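Local coordinates for protein beta-porphyranase B (PDB 4AWD) that hydrolyses the sulfated red-algal polysaccharide porphyran at its beta-D-galactopyranose-(1->4)-alpha-L-galactopyranose-6-sulfate linkages, at residues E137-A142 and Y311-A316; N77-A82 and V285-D290; D249-K254 and D273-R278; A70-W75 and A123-K128. All coordinates share one frame; numbering follows the deposited sequence.

How the interactions relate
Interactions 2 and 4 adjoin the active site. Their centres lie about 15 Å apart, and they touch where Glu-287 OE2 meets Trp-75 CH2 at 3.5 Å and Val-285 CG2 meets Ala-123 CB at 4.0 Å. Arg-79, Glu-287 and Trp-75, spread over these two contacts, probably bind substrate. Interaction 1 holds Asp-312 of the calcium site; the side chains of Met-140 and Glu-181, the probable proton donor, are about 8 Å apart. It reaches interaction 2 through packing of Tyr-311 OH against Val-285 O. Interaction 3 touches none of the others and lies across the chain's centre from interaction 2, but Phe-276 comes within about 6 Å of the probable nucleophile Glu-176, side chain to side chain.

Interaction 1 (E137-A142 and Y311-A316); sequences ETRMKA and YDWVRA. With CA (calcium ion), chain C.
With CG trans to the backbone N (chi1 -159°) and a bend at chi3, the Arg-139 chain runs past Trp-313 and presents its guanidinium to Asp-312. The grip is side-on, both nitrogens on one oxygen: NE lies 2.9 Å from Asp-312 OD2 on its anti lone pair, while NH2 meets the same OD2 from above the carboxylate plane. The other oxygen, OD1, binds the calcium ion at 2.4 Å, and Asp-312 O is a second ligand. One carboxylate thus joins the arginine to the metal, and both positive charges would be expected to stabilise its ionised form.

The Trp-313 indole has a neighbour over each face. Arg-139 CB makes a CH-pi contact 3.9 Å from the centroid of the five-membered ring, and Arg-315 CZ lies over the centre of the opposite face, its guanidinium salt-bridged to Glu-57. Thr-138 OG1 donates to Trp-313 O at 2.7 Å. On the side of the sheet bearing Thr-138, Met-140 SD makes an oblique Met-aromatic contact with Tyr-311, 4.4 Å from the ring centroid.

Arg-315 N donates to Glu-137 O (2.9 Å), and the axes of strands 137-141 and 313-316 run antiparallel at 167°. Asp-312 N donates to Arg-139 O (2.8 Å). Glu-57, Asn-59 and Gly-94 complete the protein's calcium ligands. Strand 134-141 lies between strands 241-249 and 308-321, and Thr-138 and Val-314 pack on Phe-151 of strand 149-163.

Interaction 2 (N77-A82 and V285-D290); sequences NGRPPA and VTETYD
The Arg-79 guanidinium is engaged at its edge, where NH1 reaches both Glu-287 and Thr-288. Glu-287 OE2 accepts from NH1 at 2.8 Å through its anti lone pair, in a nearly straight salt bridge (171° at the hydrogen), and the two flat groups are almost coplanar, 18° apart. NH1 also donates to Thr-288 O at 2.8 Å, with the donor tilted from that carbonyl plane. Two bonds from one nitrogen therefore restrict the rotation of the guanidinium. The Tyr-289 ring carries Glu-287 CG over one face, offset toward the rim, while its hydroxyl is hydrogen-bonded to Glu-181.

Arg-79 gets there on a chain that leaves trans to the backbone N (chi1 -170°) and turns at chi3, passing Asp-290 OD1, which is 3.5 Å from CD. Beyond this, Ala-82 CB rests 3.8 Å from Thr-288 CB. Pro-81 follows a cis peptide bond, and its ring also borders the Thr-288 methyl.

Water joins the two loops at two places. One water accepts from Thr-288 N (3.1 Å) and can donate to Arg-79 O (2.9 Å); another donates to both Pro-80 O and Asp-290 OD1 (2.7 and 2.9 Å). By similarity Arg-79 and Glu-287 bind substrate; Glu-287 OE1 here holds a glycerol, probably from the crystallisation liquor. The pairing of two loops at this point is consistent with a wall of the substrate cleft of a GH16 glycoside hydrolase.

Interaction 3 (D249-K254 and D273-R278); sequences DANTVK and DTPFDR
The Asn-251 side chain leaves CB with CG trans to the carbonyl carbon (chi1 -63°), which directs its amide to the loop 273-278. CG lies 3.5 Å from Asp-273 O, and OD1 is also near that oxygen, two acceptors that do not bond. At the tip, ND2 donates to this same Asp-273 O at 2.7 Å, a nearly straight bond (169° at the hydrogen) with the acceptor in the amide plane. ND2 also passes 3.7 Å from Pro-275 CD, and the Asn-251 and Pro-275 side chains cross at about a right angle.

A second bond lies one residue back: Phe-276 N donates to Ala-250 O at 3.0 Å, in the carbonyl plane and on a lone pair. Ala-250 CB sits against the backbone of the loop, 3.7 Å from Asp-277 N, with Thr-274 CB also close. The Phe-276 ring approaches Val-253 CG2 obliquely and also touches Leu-177 and Gln-175 of strand 168-182.

Each partner is shaped by its own turn. Asp-249 OD1 accepts from both Asn-251 N (2.8 Å) and Thr-252 OG1 (2.9 Å), the first of these forming an Asx turn, while Thr-274 OG1 donates to Asp-277 OD2 at 2.7 Å. The residues 249-252 and 274-277 are both type I beta turns. The former links antiparallel strands 241-249 and 252-257 as a beta hairpin, and the contact is a turn-to-turn packing at the hairpin end.

Interaction 4 (A70-W75 and A123-K128); sequences AKSPYW and AVASVK
This is a loop-on-strand contact, in which residues 70-75, just after the short strand 68-69, run across the end of strand 117-126; the directions of 70-74 and 123-127 are 87° apart. A single direct hydrogen bond joins the backbones: Ser-72 N donates to Ala-123 O at 2.6 Å, tilted 24° from the carbonyl plane. A water nearby accepts from Ala-123 N at 2.7 Å and can donate to Ala-70 O on the loop.

Ser-72 CB packs 3.8 Å from Ala-125 CB and also meets Ala-123 CB. Its hydroxyl, trans to the backbone N (chi1 164°), turns back to its own loop and accepts from Tyr-74 N at 3.0 Å, an ST turn; OG is also hydrogen-bonded to His-283 of strand 281-285. The loop so shaped leads into Trp-75, a probable substrate-binding residue in the GH16 cleft, which packs on Trp-152 and meets Phe-84 edge-to-face.

The Tyr-74 ring has Pro-73 CG over one face, and it stacks with Phe-281. Ala-125 CB touches its edge, 3.9 Å from CD2. A water lies 2.5 Å from Tyr-74 OH and donates to Ser-126 O and Val-127 O (2.8 and 2.7 Å), tying the phenol to the end of the strand.

Interaction 1 (E137-A142 and Y311-A316)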
loop_
_atom_site.group_PDB
_atom_site.type_symbol
_atom_site.label_atom_id
_atom_site.label_comp_id
_atom_site.label_asym_id
_atom_site.label_seq_id
_atom_site.Cartn_x
_atom_site.Cartn_y
_atom_site.Cartn_z
ATOM N N GLU A 137 6.950 -2.150 7.199
ATOM C CA GLU A 137 7.930 -1.324 6.511
ATOM C C GLU A 137 8.413 -2.000 5.247
ATOM O O GLU A 137 8.519 -3.229 5.197
ATOM C CB GLU A 137 9.127 -1.062 7.436
ATOM C CG GLU A 137 10.099 -0.001 6.918
ATOM C CD GLU A 137 10.864 0.691 8.024
ATOM O OE1 GLU A 137 11.868 0.125 8.515
ATOM O OE2 GLU A 137 10.449 1.807 8.401
ATOM N N THR A 138 8.738 -1.193 4.239
ATOM C CA THR A 138 9.368 -1.697 3.036
ATOM C C THR A 138 10.500 -0.774 2.604
ATOM O O THR A 138 10.476 0.431 2.892
ATOM C CB THR A 138 8.340 -1.885 1.877
ATOM O OG1 THR A 138 8.975 -2.564 0.791
ATOM C CG2 THR A 138 7.793 -0.561 1.374
ATOM N N ARG A 139 11.501 -1.367 1.945
ATOM C CA ARG A 139 12.532 -0.633 1.206
ATOM C C ARG A 139 12.155 -0.714 -0.278
ATOM O O ARG A 139 12.221 -1.781 -0.895
ATOM C CB ARG A 139 13.937 -1.207 1.453
ATOM C CG ARG A 139 15.061 -0.216 1.133
ATOM C CD ARG A 139 16.429 -0.590 1.746
ATOM N NE ARG A 139 17.217 -1.335 0.776
ATOM C CZ ARG A 139 18.182 -0.833 0.013
ATOM N NH1 ARG A 139 18.559 0.432 0.119
ATOM N NH2 ARG A 139 18.791 -1.625 -0.853
ATOM N N MET A 140 11.752 0.429 -0.833
ATOM C CA MET A 140 11.175 0.496 -2.165
ATOM C C MET A 140 11.916 1.510 -3.030
ATOM O O MET A 140 12.332 2.579 -2.561
ATOM C CB MET A 140 9.681 0.896 -2.090
ATOM C CG MET A 140 8.959 0.905 -3.436
ATOM S SD MET A 140 7.269 1.482 -3.243
ATOM C CE MET A 140 7.570 3.250 -2.995
ATOM N N LYS A 141 12.074 1.178 -4.300
ATOM C CA LYS A 141 12.478 2.184 -5.274
ATOM C C LYS A 141 11.357 2.252 -6.290
ATOM O O LYS A 141 10.940 1.212 -6.809
ATOM C CB LYS A 141 13.828 1.820 -5.925
ATOM C CG LYS A 141 14.272 2.830 -7.014
ATOM C CD LYS A 141 15.768 2.760 -7.360
ATOM C CE LYS A 141 16.081 1.653 -8.351
ATOM N NZ LYS A 141 17.135 2.102 -9.308
ATOM N N ALA A 142 10.837 3.452 -6.538
ATOM C CA ALA A 142 9.689 3.609 -7.469
ATOM C C ALA A 142 10.108 3.426 -8.914
ATOM O O ALA A 142 11.250 3.700 -9.263
ATOM C CB ALA A 142 8.991 4.969 -7.294
ATOM N N TYR A 311 11.055 -3.786 -4.635
ATOM C CA TYR A 311 10.948 -3.910 -3.196
ATOM C C TYR A 311 12.047 -4.843 -2.721
ATOM O O TYR A 311 12.022 -6.048 -3.007
ATOM C CB TYR A 311 9.571 -4.453 -2.791
ATOM C CG TYR A 311 8.407 -3.646 -3.317
ATOM C CD1 TYR A 311 7.938 -3.824 -4.624
ATOM C CD2 TYR A 311 7.772 -2.711 -2.507
ATOM C CE1 TYR A 311 6.875 -3.091 -5.109
ATOM C CE2 TYR A 311 6.694 -1.961 -2.991
ATOM C CZ TYR A 311 6.255 -2.161 -4.288
ATOM O OH TYR A 311 5.195 -1.429 -4.753
ATOM N N ASP A 312 13.021 -4.272 -2.018
ATOM C CA ASP A 312 14.131 -5.028 -1.436
ATOM C C ASP A 312 13.613 -5.962 -0.346
ATOM O O ASP A 312 14.046 -7.108 -0.239
ATOM C CB ASP A 312 15.193 -4.080 -0.856
ATOM C CG ASP A 312 16.467 -4.802 -0.452
ATOM O OD1 ASP A 312 16.549 -6.027 -0.653
ATOM O OD2 ASP A 312 17.387 -4.145 0.074
ATOM N N TRP A 313 12.675 -5.482 0.452
ATOM C CA TRP A 313 12.055 -6.335 1.445
ATOM C C TRP A 313 10.760 -5.767 1.948
ATOM O O TRP A 313 10.476 -4.584 1.783
ATOM C CB TRP A 313 12.996 -6.601 2.634
ATOM C CG TRP A 313 13.761 -5.403 3.132
ATOM C CD1 TRP A 313 15.075 -5.100 2.866
ATOM C CD2 TRP A 313 13.277 -4.362 3.981
ATOM N NE1 TRP A 313 15.435 -3.948 3.512
ATOM C CE2 TRP A 313 14.349 -3.469 4.199
ATOM C CE3 TRP A 313 12.046 -4.101 4.595
ATOM C CZ2 TRP A 313 14.225 -2.332 4.990
ATOM C CZ3 TRP A 313 11.923 -2.967 5.396
ATOM C CH2 TRP A 313 13.004 -2.098 5.579
ATOM N N VAL A 314 9.973 -6.634 2.566
ATOM C CA VAL A 314 8.822 -6.213 3.325
ATOM C C VAL A 314 9.033 -6.817 4.711
ATOM O O VAL A 314 9.311 -8.020 4.823
ATOM C CB VAL A 314 7.545 -6.693 2.629
ATOM C CG1 VAL A 314 6.364 -6.709 3.578
ATOM C CG2 VAL A 314 7.259 -5.800 1.400
ATOM N N ARG A 315 8.966 -6.001 5.761
ATOM C CA ARG A 315 9.224 -6.532 7.101
ATOM C C ARG A 315 8.169 -6.085 8.102
ATOM O O ARG A 315 7.855 -4.904 8.193
ATOM C CB ARG A 315 10.676 -6.237 7.553
ATOM C CG ARG A 315 11.709 -6.549 6.429
ATOM C CD ARG A 315 13.126 -6.895 6.851
ATOM N NE ARG A 315 14.022 -5.763 7.031
ATOM C CZ ARG A 315 15.260 -5.643 6.532
ATOM N NH1 ARG A 315 15.816 -6.567 5.762
ATOM N NH2 ARG A 315 15.959 -4.557 6.818
ATOM N N ALA A 316 7.581 -7.045 8.808
ATOM C CA ALA A 316 6.539 -6.745 9.793
ATOM C C ALA A 316 6.938 -7.196 11.198
ATOM O O ALA A 316 7.650 -8.196 11.371
ATOM C CB ALA A 316 5.228 -7.387 9.395
HETATM CA CA CA C . 16.117 -8.379 -0.639
HETATM O O HOH W 1 16.786 -8.476 1.628
#

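Interaction 2 (N77-A82 and V285-D290)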
loop_
_atom_site.group_PDB
_atom_site.type_symbol
_atom_site.label_atom_id
_atom_site.label_comp_id
_atom_site.label_asym_id
_atom_site.label_seq_id
_atom_site.Cartn_x
_atom_site.Cartn_y
_atom_site.Cartn_z
ATOM N N ASN A 77 -9.720 -6.269 -10.872
ATOM C CA ASN A 77 -9.662 -5.400 -12.035
ATOM C C ASN A 77 -9.200 -4.009 -11.637
ATOM O O ASN A 77 -9.851 -3.333 -10.835
ATOM C CB ASN A 77 -11.025 -5.370 -12.739
ATOM C CG ASN A 77 -11.453 -6.744 -13.208
ATOM O OD1 ASN A 77 -10.878 -7.303 -14.153
ATOM N ND2 ASN A 77 -12.450 -7.308 -12.538
ATOM N N GLY A 78 -8.063 -3.589 -12.188
ATOM C CA GLY A 78 -7.451 -2.303 -11.803
ATOM C C GLY A 78 -8.286 -1.078 -12.155
ATOM O O GLY A 78 -9.405 -1.195 -12.643
ATOM N N ARG A 79 -7.731 0.098 -11.881
ATOM C CA ARG A 79 -8.342 1.363 -12.260
ATOM C C ARG A 79 -7.977 1.600 -13.711
ATOM O O ARG A 79 -6.796 1.720 -14.031
ATOM C CB ARG A 79 -7.804 2.507 -11.382
ATOM C CG ARG A 79 -8.571 3.849 -11.545
ATOM C CD ARG A 79 -8.187 4.903 -10.508
ATOM N NE ARG A 79 -8.384 4.443 -9.134
ATOM C CZ ARG A 79 -7.398 4.064 -8.315
ATOM N NH1 ARG A 79 -6.130 4.074 -8.718
ATOM N NH2 ARG A 79 -7.684 3.649 -7.094
ATOM N N PRO A 80 -8.980 1.654 -14.606
ATOM C CA PRO A 80 -8.646 1.836 -16.031
ATOM C C PRO A 80 -7.752 3.075 -16.216
ATOM O O PRO A 80 -7.971 4.092 -15.558
ATOM C CB PRO A 80 -10.015 2.021 -16.703
ATOM C CG PRO A 80 -11.005 1.405 -15.749
ATOM C CD PRO A 80 -10.432 1.517 -14.370
ATOM N N PRO A 81 -6.759 2.999 -17.115
ATOM C CA PRO A 81 -6.587 1.922 -18.084
ATOM C C PRO A 81 -5.559 0.835 -17.731
ATOM O O PRO A 81 -5.098 0.117 -18.639
ATOM C CB PRO A 81 -6.144 2.683 -19.342
ATOM C CG PRO A 81 -5.461 3.952 -18.805
ATOM C CD PRO A 81 -5.789 4.084 -17.343
ATOM N N ALA A 82 -5.199 0.695 -16.453
ATOM C CA ALA A 82 -4.295 -0.402 -16.051
ATOM C C ALA A 82 -4.961 -1.409 -15.134
ATOM O O ALA A 82 -5.698 -1.055 -14.221
ATOM C CB ALA A 82 -3.019 0.123 -15.398
ATOM N N VAL A 285 1.081 -2.741 -4.664
ATOM C CA VAL A 285 0.317 -2.427 -5.871
ATOM C C VAL A 285 0.961 -1.382 -6.783
ATOM O O VAL A 285 1.524 -0.393 -6.333
ATOM C CB VAL A 285 -1.109 -1.955 -5.501
ATOM C CG1 VAL A 285 -1.846 -1.429 -6.713
ATOM C CG2 VAL A 285 -1.888 -3.095 -4.865
ATOM N N THR A 286 0.806 -1.614 -8.077
ATOM C CA THR A 286 1.276 -0.736 -9.139
ATOM C C THR A 286 0.040 -0.318 -9.961
ATOM O O THR A 286 -0.615 -1.156 -10.591
ATOM C CB THR A 286 2.313 -1.527 -9.971
ATOM O OG1 THR A 286 3.638 -1.055 -9.666
ATOM C CG2 THR A 286 2.036 -1.437 -11.403
ATOM N N GLU A 287 -0.323 0.969 -9.919
ATOM C CA GLU A 287 -1.616 1.355 -10.468
ATOM C C GLU A 287 -1.606 2.645 -11.239
ATOM O O GLU A 287 -0.593 3.378 -11.339
ATOM C CB GLU A 287 -2.677 1.449 -9.370
ATOM C CG GLU A 287 -2.851 2.841 -8.785
ATOM C CD GLU A 287 -3.107 2.791 -7.285
ATOM O OE1 GLU A 287 -2.151 2.457 -6.548
ATOM O OE2 GLU A 287 -4.256 3.067 -6.854
ATOM N N THR A 288 -2.738 2.910 -11.858
ATOM C CA THR A 288 -2.874 4.117 -12.623
ATOM C C THR A 288 -3.964 4.971 -11.883
ATOM O O THR A 288 -4.908 4.420 -11.263
ATOM C CB THR A 288 -3.104 3.684 -14.133
ATOM O OG1 THR A 288 -2.469 4.578 -15.064
ATOM C CG2 THR A 288 -4.482 3.513 -14.444
ATOM N N TYR A 289 -3.765 6.303 -11.862
ATOM C CA TYR A 289 -4.670 7.250 -11.161
ATOM C C TYR A 289 -5.399 8.153 -12.147
ATOM O O TYR A 289 -4.806 8.588 -13.136
ATOM C CB TYR A 289 -3.885 8.188 -10.269
ATOM C CG TYR A 289 -3.183 7.588 -9.074
ATOM C CD1 TYR A 289 -3.902 7.048 -8.007
ATOM C CD2 TYR A 289 -1.792 7.630 -8.982
ATOM C CE1 TYR A 289 -3.252 6.532 -6.898
ATOM C CE2 TYR A 289 -1.138 7.117 -7.896
ATOM C CZ TYR A 289 -1.861 6.569 -6.849
ATOM O OH TYR A 289 -1.177 6.071 -5.757
ATOM N N ASP A 290 -6.664 8.476 -11.855
ATOM C CA ASP A 290 -7.478 9.331 -12.736
ATOM C C ASP A 290 -6.948 10.759 -12.804
ATOM O O ASP A 290 -7.205 11.488 -13.776
ATOM C CB ASP A 290 -8.941 9.368 -12.285
ATOM C CG ASP A 290 -9.613 8.019 -12.369
ATOM O OD1 ASP A 290 -9.069 7.116 -13.064
ATOM O OD2 ASP A 290 -10.701 7.865 -11.742
HETATM O O HOH W 2 -4.962 0.713 -12.074
HETATM O O HOH W 3 -10.257 4.966 -14.518
#

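Interaction 3 (D249-K254 and D273-R278)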
loop_
_atom_site.group_PDB
_atom_site.type_symbol
_atom_site.label_atom_id
_atom_site.label_comp_id
_atom_site.label_asym_id
_atom_site.label_seq_id
_atom_site.Cartn_x
_atom_site.Cartn_y
_atom_site.Cartn_z
ATOM N N ASP A 249 -2.344 1.487 17.721
ATOM C CA ASP A 249 -3.627 0.997 18.253
ATOM C C ASP A 249 -4.758 1.368 17.305
ATOM O O ASP A 249 -4.518 1.816 16.185
ATOM C CB ASP A 249 -3.919 1.535 19.674
ATOM C CG ASP A 249 -3.890 3.047 19.747
ATOM O OD1 ASP A 249 -4.376 3.723 18.817
ATOM O OD2 ASP A 249 -3.358 3.576 20.744
ATOM N N ALA A 250 -5.990 1.191 17.761
ATOM C CA ALA A 250 -7.147 1.414 16.921
ATOM C C ALA A 250 -7.359 2.879 16.583
ATOM O O ALA A 250 -8.145 3.184 15.691
ATOM C CB ALA A 250 -8.374 0.832 17.559
ATOM N N ASN A 251 -6.660 3.782 17.266
ATOM C CA ASN A 251 -6.815 5.225 17.017
ATOM C C ASN A 251 -5.572 5.949 16.472
ATOM O O ASN A 251 -5.595 7.176 16.307
ATOM C CB ASN A 251 -7.283 5.942 18.283
ATOM C CG ASN A 251 -8.637 5.471 18.744
ATOM O OD1 ASN A 251 -8.733 4.564 19.562
ATOM N ND2 ASN A 251 -9.698 6.071 18.211
ATOM N N THR A 252 -4.499 5.211 16.193
ATOM C CA THR A 252 -3.186 5.851 16.035
ATOM C C THR A 252 -2.228 5.083 15.144
ATOM O O THR A 252 -1.907 3.928 15.401
ATOM C CB THR A 252 -2.523 6.036 17.408
ATOM O OG1 THR A 252 -3.531 6.415 18.350
ATOM C CG2 THR A 252 -1.418 7.102 17.362
ATOM N N VAL A 253 -1.767 5.746 14.098
ATOM C CA VAL A 253 -0.780 5.185 13.190
ATOM C C VAL A 253 0.303 6.237 12.991
ATOM O O VAL A 253 -0.003 7.419 12.883
ATOM C CB VAL A 253 -1.406 4.795 11.837
ATOM C CG1 VAL A 253 -0.422 3.979 11.053
ATOM C CG2 VAL A 253 -2.684 3.967 12.037
ATOM N N LYS A 254 1.566 5.812 12.988
ATOM C CA LYS A 254 2.708 6.739 12.931
ATOM C C LYS A 254 3.673 6.358 11.806
ATOM O O LYS A 254 4.087 5.204 11.703
ATOM C CB LYS A 254 3.456 6.762 14.270
ATOM C CG LYS A 254 2.576 7.106 15.472
ATOM C CD LYS A 254 3.372 7.339 16.780
ATOM C CE LYS A 254 2.445 7.869 17.884
ATOM N NZ LYS A 254 3.109 8.045 19.240
ATOM N N ASP A 273 -15.551 4.779 17.758
ATOM C CA ASP A 273 -14.492 5.261 18.633
ATOM C C ASP A 273 -13.179 4.537 18.376
ATOM O O ASP A 273 -12.111 5.044 18.724
ATOM C CB ASP A 273 -14.892 5.092 20.110
ATOM C CG ASP A 273 -16.052 6.023 20.530
ATOM O OD1 ASP A 273 -16.075 7.210 20.115
ATOM O OD2 ASP A 273 -16.942 5.561 21.291
ATOM N N THR A 274 -13.272 3.346 17.781
ATOM C CA THR A 274 -12.121 2.482 17.558
ATOM C C THR A 274 -12.011 2.061 16.078
ATOM O O THR A 274 -12.114 0.867 15.767
ATOM C CB THR A 274 -12.205 1.224 18.449
ATOM O OG1 THR A 274 -13.451 0.552 18.214
ATOM C CG2 THR A 274 -12.087 1.586 19.939
ATOM N N PRO A 275 -11.793 3.038 15.161
ATOM C CA PRO A 275 -11.932 2.760 13.720
ATOM C C PRO A 275 -10.967 1.711 13.153
ATOM O O PRO A 275 -11.328 1.015 12.189
ATOM C CB PRO A 275 -11.685 4.125 13.066
ATOM C CG PRO A 275 -10.901 4.894 14.071
ATOM C CD PRO A 275 -11.406 4.442 15.406
ATOM N N PHE A 276 -9.769 1.593 13.725
ATOM C CA PHE A 276 -8.800 0.602 13.232
ATOM C C PHE A 276 -8.650 -0.633 14.121
ATOM O O PHE A 276 -7.551 -1.166 14.283
ATOM C CB PHE A 276 -7.439 1.247 12.912
ATOM C CG PHE A 276 -7.379 1.883 11.543
ATOM C CD1 PHE A 276 -8.501 2.496 10.987
ATOM C CD2 PHE A 276 -6.195 1.886 10.817
ATOM C CE1 PHE A 276 -8.449 3.080 9.729
ATOM C CE2 PHE A 276 -6.135 2.465 9.555
ATOM C CZ PHE A 276 -7.271 3.062 9.009
ATOM N N ASP A 277 -9.776 -1.095 14.667
ATOM C CA ASP A 277 -9.795 -2.272 15.532
ATOM C C ASP A 277 -9.907 -3.603 14.772
ATOM O O ASP A 277 -10.219 -4.635 15.366
ATOM C CB ASP A 277 -10.897 -2.163 16.598
ATOM C CG ASP A 277 -12.300 -2.037 16.005
ATOM O OD1 ASP A 277 -12.479 -2.223 14.770
ATOM O OD2 ASP A 277 -13.237 -1.726 16.797
ATOM N N ARG A 278 -9.659 -3.576 13.468
ATOM C CA ARG A 278 -9.719 -4.790 12.665
ATOM C C ARG A 278 -8.401 -5.057 11.932
ATOM O O ARG A 278 -7.809 -4.136 11.354
ATOM C CB ARG A 278 -10.842 -4.704 11.642
ATOM C CG ARG A 278 -12.247 -4.888 12.173
ATOM C CD ARG A 278 -13.209 -4.779 10.990
ATOM N NE ARG A 278 -12.802 -5.716 9.940
ATOM C CZ ARG A 278 -13.069 -5.583 8.642
ATOM N NH1 ARG A 278 -13.767 -4.540 8.186
ATOM N NH2 ARG A 278 -12.642 -6.512 7.801
#

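Interaction 4 (A70-W75 and A123-K128)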
loop_
_atom_site.group_PDB
_atom_site.type_symbol
_atom_site.label_atom_id
_atom_site.label_comp_id
_atom_site.label_asym_id
_atom_site.label_seq_id
_atom_site.Cartn_x
_atom_site.Cartn_y
_atom_site.Cartn_z
ATOM N N ALA A 70 0.496 -13.572 -5.976
ATOM C CA ALA A 70 1.131 -12.783 -7.060
ATOM C C ALA A 70 0.121 -11.871 -7.753
ATOM O O ALA A 70 0.452 -10.734 -8.127
ATOM C CB ALA A 70 1.814 -13.697 -8.095
ATOM N N LYS A 71 -1.091 -12.391 -7.945
ATOM C CA LYS A 71 -2.225 -11.584 -8.347
ATOM C C LYS A 71 -3.246 -11.534 -7.212
ATOM O O LYS A 71 -3.928 -12.527 -6.915
ATOM C CB LYS A 71 -2.869 -12.128 -9.621
ATOM C CG LYS A 71 -3.829 -11.147 -10.276
ATOM C CD LYS A 71 -5.013 -11.870 -10.918
ATOM C CE LYS A 71 -5.739 -11.019 -11.978
ATOM N NZ LYS A 71 -6.112 -9.658 -11.507
ATOM N N SER A 72 -3.350 -10.368 -6.586
ATOM C CA SER A 72 -4.296 -10.176 -5.485
ATOM C C SER A 72 -5.698 -10.665 -5.847
ATOM O O SER A 72 -6.226 -10.302 -6.892
ATOM C CB SER A 72 -4.368 -8.702 -5.093
ATOM O OG SER A 72 -5.521 -8.449 -4.308
ATOM N N PRO A 73 -6.312 -11.481 -4.979
ATOM C CA PRO A 73 -7.715 -11.876 -5.190
ATOM C C PRO A 73 -8.716 -10.779 -4.791
ATOM O O PRO A 73 -9.920 -10.930 -5.005
ATOM C CB PRO A 73 -7.878 -13.064 -4.253
ATOM C CG PRO A 73 -6.917 -12.809 -3.140
ATOM C CD PRO A 73 -5.752 -12.043 -3.736
ATOM N N TYR A 74 -8.224 -9.682 -4.224
ATOM C CA TYR A 74 -9.099 -8.669 -3.630
ATOM C C TYR A 74 -9.422 -7.492 -4.554
ATOM O O TYR A 74 -10.536 -6.990 -4.554
ATOM C CB TYR A 74 -8.494 -8.168 -2.321
ATOM C CG TYR A 74 -8.207 -9.276 -1.305
ATOM C CD1 TYR A 74 -9.245 -10.024 -0.742
ATOM C CD2 TYR A 74 -6.895 -9.555 -0.892
ATOM C CE1 TYR A 74 -8.986 -11.017 0.193
ATOM C CE2 TYR A 74 -6.628 -10.534 0.045
ATOM C CZ TYR A 74 -7.675 -11.259 0.590
ATOM O OH TYR A 74 -7.417 -12.232 1.523
ATOM N N TRP A 75 -8.431 -7.061 -5.322
ATOM C CA TRP A 75 -8.593 -6.034 -6.318
ATOM C C TRP A 75 -8.238 -6.691 -7.647
ATOM O O TRP A 75 -7.074 -6.734 -8.059
ATOM C CB TRP A 75 -7.670 -4.861 -6.007
ATOM C CG TRP A 75 -7.963 -3.618 -6.780
ATOM C CD1 TRP A 75 -8.917 -3.455 -7.744
ATOM C CD2 TRP A 75 -7.261 -2.370 -6.690
ATOM N NE1 TRP A 75 -8.871 -2.179 -8.244
ATOM C CE2 TRP A 75 -7.866 -1.486 -7.616
ATOM C CE3 TRP A 75 -6.194 -1.903 -5.903
ATOM C CZ2 TRP A 75 -7.433 -0.166 -7.790
ATOM C CZ3 TRP A 75 -5.762 -0.585 -6.078
ATOM C CH2 TRP A 75 -6.385 0.265 -7.022
ATOM N N ALA A 123 -0.486 -6.409 -8.594
ATOM C CA ALA A 123 -1.102 -6.285 -7.283
ATOM C C ALA A 123 -0.820 -7.543 -6.482
ATOM O O ALA A 123 -1.415 -8.609 -6.749
ATOM C CB ALA A 123 -2.590 -6.072 -7.404
ATOM N N VAL A 124 0.090 -7.416 -5.514
ATOM C CA VAL A 124 0.439 -8.514 -4.585
ATOM C C VAL A 124 -0.333 -8.392 -3.262
ATOM O O VAL A 124 -0.418 -7.316 -2.685
ATOM C CB VAL A 124 1.962 -8.524 -4.293
ATOM C CG1 VAL A 124 2.331 -9.645 -3.365
ATOM C CG2 VAL A 124 2.744 -8.661 -5.571
ATOM N N ALA A 125 -0.881 -9.500 -2.781
ATOM C CA ALA A 125 -1.544 -9.536 -1.481
ATOM C C ALA A 125 -0.954 -10.643 -0.634
ATOM O O ALA A 125 -0.731 -11.758 -1.127
ATOM C CB ALA A 125 -3.049 -9.747 -1.643
ATOM N N SER A 126 -0.689 -10.360 0.633
ATOM C CA SER A 126 -0.354 -11.442 1.559
ATOM C C SER A 126 -1.508 -12.449 1.628
ATOM O O SER A 126 -2.687 -12.095 1.483
ATOM C CB SER A 126 0.020 -10.913 2.956
ATOM O OG SER A 126 -0.989 -10.066 3.512
ATOM N N VAL A 127 -1.146 -13.714 1.806
ATOM C CA VAL A 127 -2.120 -14.792 1.917
ATOM C C VAL A 127 -2.914 -14.640 3.218
ATOM O O VAL A 127 -4.127 -14.767 3.232
ATOM C CB VAL A 127 -1.434 -16.187 1.824
ATOM C CG1 VAL A 127 -2.340 -17.300 2.354
ATOM C CG2 VAL A 127 -1.051 -16.458 0.397
ATOM N N LYS A 128 -2.211 -14.340 4.296
ATOM C CA LYS A 128 -2.847 -14.191 5.575
ATOM C C LYS A 128 -3.360 -12.769 5.690
ATOM O O LYS A 128 -2.828 -11.854 5.055
ATOM C CB LYS A 128 -1.878 -14.550 6.697
ATOM C CG LYS A 128 -1.486 -16.029 6.733
ATOM C CD LYS A 128 -1.234 -16.417 8.176
ATOM C CE LYS A 128 -0.482 -17.723 8.350
ATOM N NZ LYS A 128 -0.338 -18.018 9.830
HETATM O O HOH W 4 -0.424 -8.947 -9.617
HETATM O O HOH W 5 -5.194 -12.337 2.597
#